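Local coordinates for SspB protein (Streptomyces clavuligerus, PDB 6JUF) that probably acts as a metal-binding DNase in the SspABCD-SspE system, which senses DNA phosphorothioation and defends bacteria against phages, at residues 21-24 with 25-28; 180-183 with 184-187; 200-203 with 204-207. All coordinates share one frame; numbering follows the deposited sequence.

In the fold
Contact 1 sits at the start of helix 24-34, whereas contacts 2 and 3 both belong to the long connection from helix 166-180 to strand 208-211. Contacts 1 and 3 are buried; contact 2 lies farther out, about 21 Å from the chain's centre to its own, and is only partly buried. Contact 1 stacks side chains on an alpha-helical turn. The other two are 3-10 turns, contact 2 adding V181-L186 and P182-R185 packing, contact 3 F202-L205 packing. Contact 3 touches both others: P22 O lies 3.5 Å from C200 SG, and V181 O lies 3.1 Å from R203 CG. All three meet the second subunit, and R23 and R203 form salt bridges to glutamates of that chain.

Contact 1: 21-24 with 25-28; sequences APRF and GWLH
R23 lays its side chain flat along one face of the W26 indole at the N-terminus of helix 24-34, where R23 itself is the N-cap residue. The guanidinium and indole planes are only 15° apart, and W26 CZ2 sits over the centre of the guanidinium, 3.4 Å from R23 CZ. Farther back along the arginine, R23 CD makes a CH-pi contact 3.8 Å from the centroid of the indole's five-membered ring. The extended run from CG to NE is what keeps the arginine close to the ring all the way to its charged end.

One residue on, F24 points its ring down the helix. Its CG is anti to the backbone N (chi1 166°), which brings the ring alongside the next turn; there H28 CB sits over one face, 4.1 Å from the ring centroid. The F24 and H28 planes are only modestly inclined to each other, but the rings are too displaced to stack.

Outside this shell, R23 NH1 forms a salt bridge with E105 of the second subunit, so the stacked arginine also ties the dimer together, and the H28 ring meets Y103 of that same subunit. W26 packs on A59, M60 and W63 of helix 57-66 and has F20 edge-to-face with it. Its side chain is about 8 Å from that of E18, a magnesium ligand seen crystallographically in this protein, though no metal is bound to this chain.

The backbone of the helix's first turn sets the spacing of these side chains. R23 O accepts L27 N at 3.3 Å and, in a weak, bent bond, W26 N at 3.2 Å. The next carbonyl makes a straighter bond: H28 N reaches F24 O at 2.9 Å, with an N-H...O angle of 173°.

Contact 2: 180-183 with 184-187; sequences YVPA and QRLR
The R185 guanidinium is the flat group here, and P182 CB lies over one of its faces, 4.2 Å above the plane and displaced toward the rim. The contact is a loose one: P182 CG stays 4.1 Å from R185 NH2, and P182 CD is 4.0 Å from R185 CG. A bend at chi2 (-52°) folds the arginine back across the proline. NE then goes to E209 on strand 208-211 in a salt bridge, and W219 of strand 218-221 packs against the same side chain.

In the backbone the chain makes a short 3-10 turn, just after helix 166-180 has ended. R185 N donates to P182 O, and L186 N to A183 O at 3.0 Å. In the second bond the donor stands 59° out of the carbonyl plane, an approach that the tight three-residue spacing produces.

The turn also brings V181 and L186 together, V181 CG2 meeting L186 CD2 at 3.6 Å. V181 in turn packs on M208 and W219, L186 on L197 and R203, and A183 on L107 of the second subunit.

Across the turn itself, then, the side chains meet by van der Waals packing, aliphatic at V181 and L186 and guanidinium against proline at R185, while the backbone supplies the hydrogen bonds. The arginine's charge is answered outside it, by E209, and so probably links this turn electrostatically to the neighbouring strand.

Contact 3: 200-203 with 204-207; sequences CPFR and ELGL
F202 and L205 run alongside each other in one direction from a 3-10 turn that spans P201 to L205, just ahead of strand 208-211. L205 CD1 comes to the edge of the phenyl ring, 4.1 Å from F202 CD1, and both side chains pack on helix 107-118, F202 on L110 and L205 on W111.

The tight part is the backbone. E204 N bonds to P201 O at 3.2 Å, L205 N to F202 O at 3.1 Å, and G206 N makes the third hydrogen bond of the turn, to R203 O at 3.1 Å and the straightest of them at 164°. Each donor stands well above the carbonyl plane, L205 N by 58°. The R203 guanidinium has C200 CB, from the same segment, 3.6 Å above its centre; R203 NE bonds to K178 O, and R203 NH1 forms a salt bridge with E204 OE2 of the second subunit. The equivalent pair runs the other way, so E204 and R203 of both chains cross-link the dimer.

The looser side begins after G206 N. G206 is partly exposed and takes a positive phi of 57°, which turns the chain out of the 3-10 conformation. Past it a water bridges F202 O and L207 N: it donates to F202 O at 2.9 Å and accepts from L207 N at 2.8 Å.

Contact 1: 21-24 with 25-28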
# COMPACT_ATOMS: atom_id res chain seq x y z
N ALA B 21 1.83 -2.93 12.67
CA ALA B 21 2.82 -2.96 11.58
C ALA B 21 2.85 -1.61 10.90
O ALA B 21 1.95 -0.80 11.12
CB ALA B 21 2.48 -4.09 10.62
N PRO B 22 3.89 -1.33 10.10
CA PRO B 22 3.98 0.03 9.52
C PRO B 22 2.80 0.37 8.61
O PRO B 22 2.25 -0.51 7.96
CB PRO B 22 5.30 -0.02 8.70
CG PRO B 22 6.09 -1.14 9.35
CD PRO B 22 5.08 -2.14 9.81
N ARG B 23 2.43 1.63 8.54
CA ARG B 23 1.44 2.11 7.61
C ARG B 23 2.01 3.28 6.82
O ARG B 23 2.76 4.10 7.38
CB ARG B 23 0.24 2.69 8.41
CG ARG B 23 -0.36 1.74 9.44
CD ARG B 23 -1.75 2.21 9.90
NE ARG B 23 -2.11 1.46 11.10
CZ ARG B 23 -3.25 1.63 11.75
NH1 ARG B 23 -4.10 2.58 11.32
NH2 ARG B 23 -3.50 0.93 12.86
N PHE B 24 1.66 3.38 5.52
CA PHE B 24 2.17 4.48 4.75
C PHE B 24 1.76 5.86 5.36
O PHE B 24 2.56 6.77 5.49
CB PHE B 24 1.71 4.44 3.28
CG PHE B 24 1.95 5.72 2.56
CD1 PHE B 24 3.26 6.12 2.24
CD2 PHE B 24 0.90 6.62 2.32
CE1 PHE B 24 3.50 7.37 1.67
CE2 PHE B 24 1.16 7.85 1.71
CZ PHE B 24 2.46 8.23 1.39
N GLY B 25 0.44 5.94 5.68
CA GLY B 25 -0.11 7.19 6.25
C GLY B 25 0.69 7.65 7.46
O GLY B 25 0.91 8.86 7.63
N TRP B 26 1.17 6.69 8.26
CA TRP B 26 1.97 7.06 9.44
C TRP B 26 3.32 7.64 9.07
O TRP B 26 3.77 8.63 9.70
CB TRP B 26 2.17 5.84 10.32
CG TRP B 26 0.92 5.45 11.08
CD1 TRP B 26 -0.33 5.99 11.00
CD2 TRP B 26 0.85 4.39 12.11
NE1 TRP B 26 -1.22 5.34 11.88
CE2 TRP B 26 -0.55 4.34 12.55
CE3 TRP B 26 1.75 3.48 12.63
CZ2 TRP B 26 -0.98 3.49 13.56
CZ3 TRP B 26 1.29 2.58 13.62
CH2 TRP B 26 -0.03 2.58 14.06
N LEU B 27 4.00 7.06 8.06
CA LEU B 27 5.33 7.56 7.69
C LEU B 27 5.16 8.99 7.11
O LEU B 27 5.89 9.90 7.39
CB LEU B 27 5.96 6.66 6.67
CG LEU B 27 6.19 5.24 7.16
CD1 LEU B 27 6.89 4.48 6.04
CD2 LEU B 27 6.96 5.20 8.51
N HIS B 28 4.17 9.11 6.25
CA HIS B 28 3.92 10.39 5.54
C HIS B 28 3.54 11.55 6.43
O HIS B 28 4.20 12.63 6.41
CB HIS B 28 2.85 10.15 4.47
CG HIS B 28 2.39 11.40 3.76
ND1 HIS B 28 3.13 11.99 2.78
CD2 HIS B 28 1.20 12.13 3.86
CE1 HIS B 28 2.44 13.08 2.30
NE2 HIS B 28 1.25 13.15 2.94

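Contact 2: 180-183 with 184-187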
# COMPACT_ATOMS: atom_id res chain seq x y z
N TYR B 180 5.10 -8.71 6.84
CA TYR B 180 5.64 -9.34 5.62
C TYR B 180 4.80 -10.40 4.90
O TYR B 180 5.09 -10.70 3.73
CB TYR B 180 7.03 -9.97 5.90
CG TYR B 180 8.10 -8.97 6.32
CD1 TYR B 180 8.68 -8.09 5.36
CD2 TYR B 180 8.52 -8.86 7.64
CE1 TYR B 180 9.63 -7.13 5.76
CE2 TYR B 180 9.46 -7.92 8.02
CZ TYR B 180 10.03 -7.07 7.09
OH TYR B 180 10.99 -6.18 7.50
N VAL B 181 3.83 -11.04 5.57
CA VAL B 181 3.08 -12.14 4.96
C VAL B 181 1.79 -11.61 4.29
O VAL B 181 1.28 -10.53 4.63
CB VAL B 181 2.70 -13.29 5.97
CG1 VAL B 181 3.94 -13.74 6.73
CG2 VAL B 181 1.57 -12.88 6.90
N PRO B 182 1.28 -12.36 3.29
CA PRO B 182 0.04 -11.89 2.64
C PRO B 182 -1.10 -11.75 3.62
O PRO B 182 -1.20 -12.53 4.59
CB PRO B 182 -0.26 -12.98 1.59
CG PRO B 182 1.11 -13.62 1.32
CD PRO B 182 1.85 -13.56 2.65
N ALA B 183 -1.94 -10.72 3.41
CA ALA B 183 -3.03 -10.42 4.33
C ALA B 183 -3.96 -11.63 4.52
O ALA B 183 -4.55 -11.82 5.55
CB ALA B 183 -3.83 -9.23 3.77
N GLN B 184 -4.03 -12.47 3.49
CA GLN B 184 -4.93 -13.66 3.52
C GLN B 184 -4.53 -14.68 4.58
O GLN B 184 -5.39 -15.45 5.04
CB GLN B 184 -4.93 -14.32 2.13
CG GLN B 184 -5.66 -13.48 1.08
CD GLN B 184 -5.03 -12.11 0.76
OE1 GLN B 184 -5.72 -11.03 0.80
NE2 GLN B 184 -3.76 -12.11 0.37
N ARG B 185 -3.25 -14.64 4.99
CA ARG B 185 -2.73 -15.56 6.04
C ARG B 185 -3.01 -15.07 7.43
O ARG B 185 -2.75 -15.78 8.42
CB ARG B 185 -1.25 -15.73 5.90
CG ARG B 185 -0.77 -15.96 4.47
CD ARG B 185 -1.48 -17.08 3.73
NE ARG B 185 -0.83 -17.15 2.43
CZ ARG B 185 -1.42 -17.11 1.25
NH1 ARG B 185 -2.77 -17.12 1.12
NH2 ARG B 185 -0.68 -17.11 0.13
N LEU B 186 -3.47 -13.81 7.50
CA LEU B 186 -3.73 -13.18 8.79
C LEU B 186 -5.16 -13.39 9.19
O LEU B 186 -6.04 -13.60 8.36
CB LEU B 186 -3.39 -11.70 8.75
CG LEU B 186 -1.93 -11.38 8.32
CD1 LEU B 186 -1.76 -9.88 8.18
CD2 LEU B 186 -0.92 -11.94 9.35
N ARG B 187 -5.38 -13.37 10.48
CA ARG B 187 -6.74 -13.36 10.94
C ARG B 187 -6.99 -12.06 11.67
O ARG B 187 -6.27 -11.68 12.58
CB ARG B 187 -7.11 -14.60 11.79
CG ARG B 187 -7.08 -15.90 10.99
CD ARG B 187 -7.88 -15.77 9.69
NE ARG B 187 -7.57 -16.73 8.60
CZ ARG B 187 -6.65 -17.70 8.59
NH1 ARG B 187 -5.87 -17.95 9.63
NH2 ARG B 187 -6.52 -18.44 7.49

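Contact 3: 200-203 with 204-207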
# COMPACT_ATOMS: atom_id res chain seq x y z
N CYS B 200 -0.42 -3.24 4.65
CA CYS B 200 0.99 -3.00 5.02
C CYS B 200 1.78 -3.15 3.74
O CYS B 200 1.80 -4.28 3.17
CB CYS B 200 1.50 -4.03 6.06
SG CYS B 200 3.17 -3.56 6.54
N PRO B 201 2.38 -2.07 3.24
CA PRO B 201 2.95 -2.13 1.88
C PRO B 201 4.16 -3.06 1.79
O PRO B 201 4.56 -3.46 0.70
CB PRO B 201 3.32 -0.67 1.58
CG PRO B 201 3.51 -0.04 2.96
CD PRO B 201 2.49 -0.71 3.85
N PHE B 202 4.70 -3.46 2.93
CA PHE B 202 5.83 -4.39 2.90
C PHE B 202 5.45 -5.80 2.49
O PHE B 202 6.33 -6.58 2.11
CB PHE B 202 6.56 -4.38 4.24
CG PHE B 202 7.19 -3.03 4.52
CD1 PHE B 202 8.45 -2.72 4.01
CD2 PHE B 202 6.46 -2.01 5.16
CE1 PHE B 202 9.06 -1.48 4.27
CE2 PHE B 202 7.03 -0.75 5.36
CZ PHE B 202 8.34 -0.48 4.90
N ARG B 203 4.14 -6.10 2.52
CA ARG B 203 3.71 -7.42 2.06
C ARG B 203 4.00 -7.64 0.58
O ARG B 203 4.16 -8.79 0.12
CB ARG B 203 2.23 -7.67 2.39
CG ARG B 203 1.93 -7.59 3.87
CD ARG B 203 0.42 -7.57 4.11
NE ARG B 203 0.20 -7.44 5.57
CZ ARG B 203 -0.85 -6.79 6.08
NH1 ARG B 203 -1.76 -6.31 5.25
NH2 ARG B 203 -1.03 -6.67 7.39
N GLU B 204 4.11 -6.55 -0.18
CA GLU B 204 4.39 -6.67 -1.60
C GLU B 204 5.77 -7.19 -1.89
O GLU B 204 6.01 -7.61 -3.03
CB GLU B 204 4.22 -5.33 -2.36
CG GLU B 204 2.77 -4.94 -2.43
CD GLU B 204 2.46 -4.24 -3.74
OE1 GLU B 204 1.94 -3.13 -3.72
OE2 GLU B 204 2.74 -4.84 -4.80
N LEU B 205 6.66 -7.18 -0.90
CA LEU B 205 8.05 -7.67 -1.10
C LEU B 205 8.08 -9.19 -1.20
O LEU B 205 9.09 -9.72 -1.64
CB LEU B 205 9.02 -7.15 0.00
CG LEU B 205 9.05 -5.62 0.16
CD1 LEU B 205 10.06 -5.24 1.23
CD2 LEU B 205 9.26 -4.89 -1.20
N GLY B 206 6.96 -9.86 -0.82
CA GLY B 206 6.92 -11.34 -0.89
C GLY B 206 8.02 -12.06 -0.09
O GLY B 206 8.50 -13.12 -0.52
N LEU B 207 8.45 -11.48 1.03
CA LEU B 207 9.59 -12.06 1.83
C LEU B 207 9.20 -13.19 2.73
O LEU B 207 10.06 -13.89 3.19
CB LEU B 207 10.27 -10.96 2.68
CG LEU B 207 11.26 -10.09 1.89
CD1 LEU B 207 11.53 -8.80 2.70
CD2 LEU B 207 12.54 -10.90 1.65
O HOH W 1 7.09 -9.34 2.33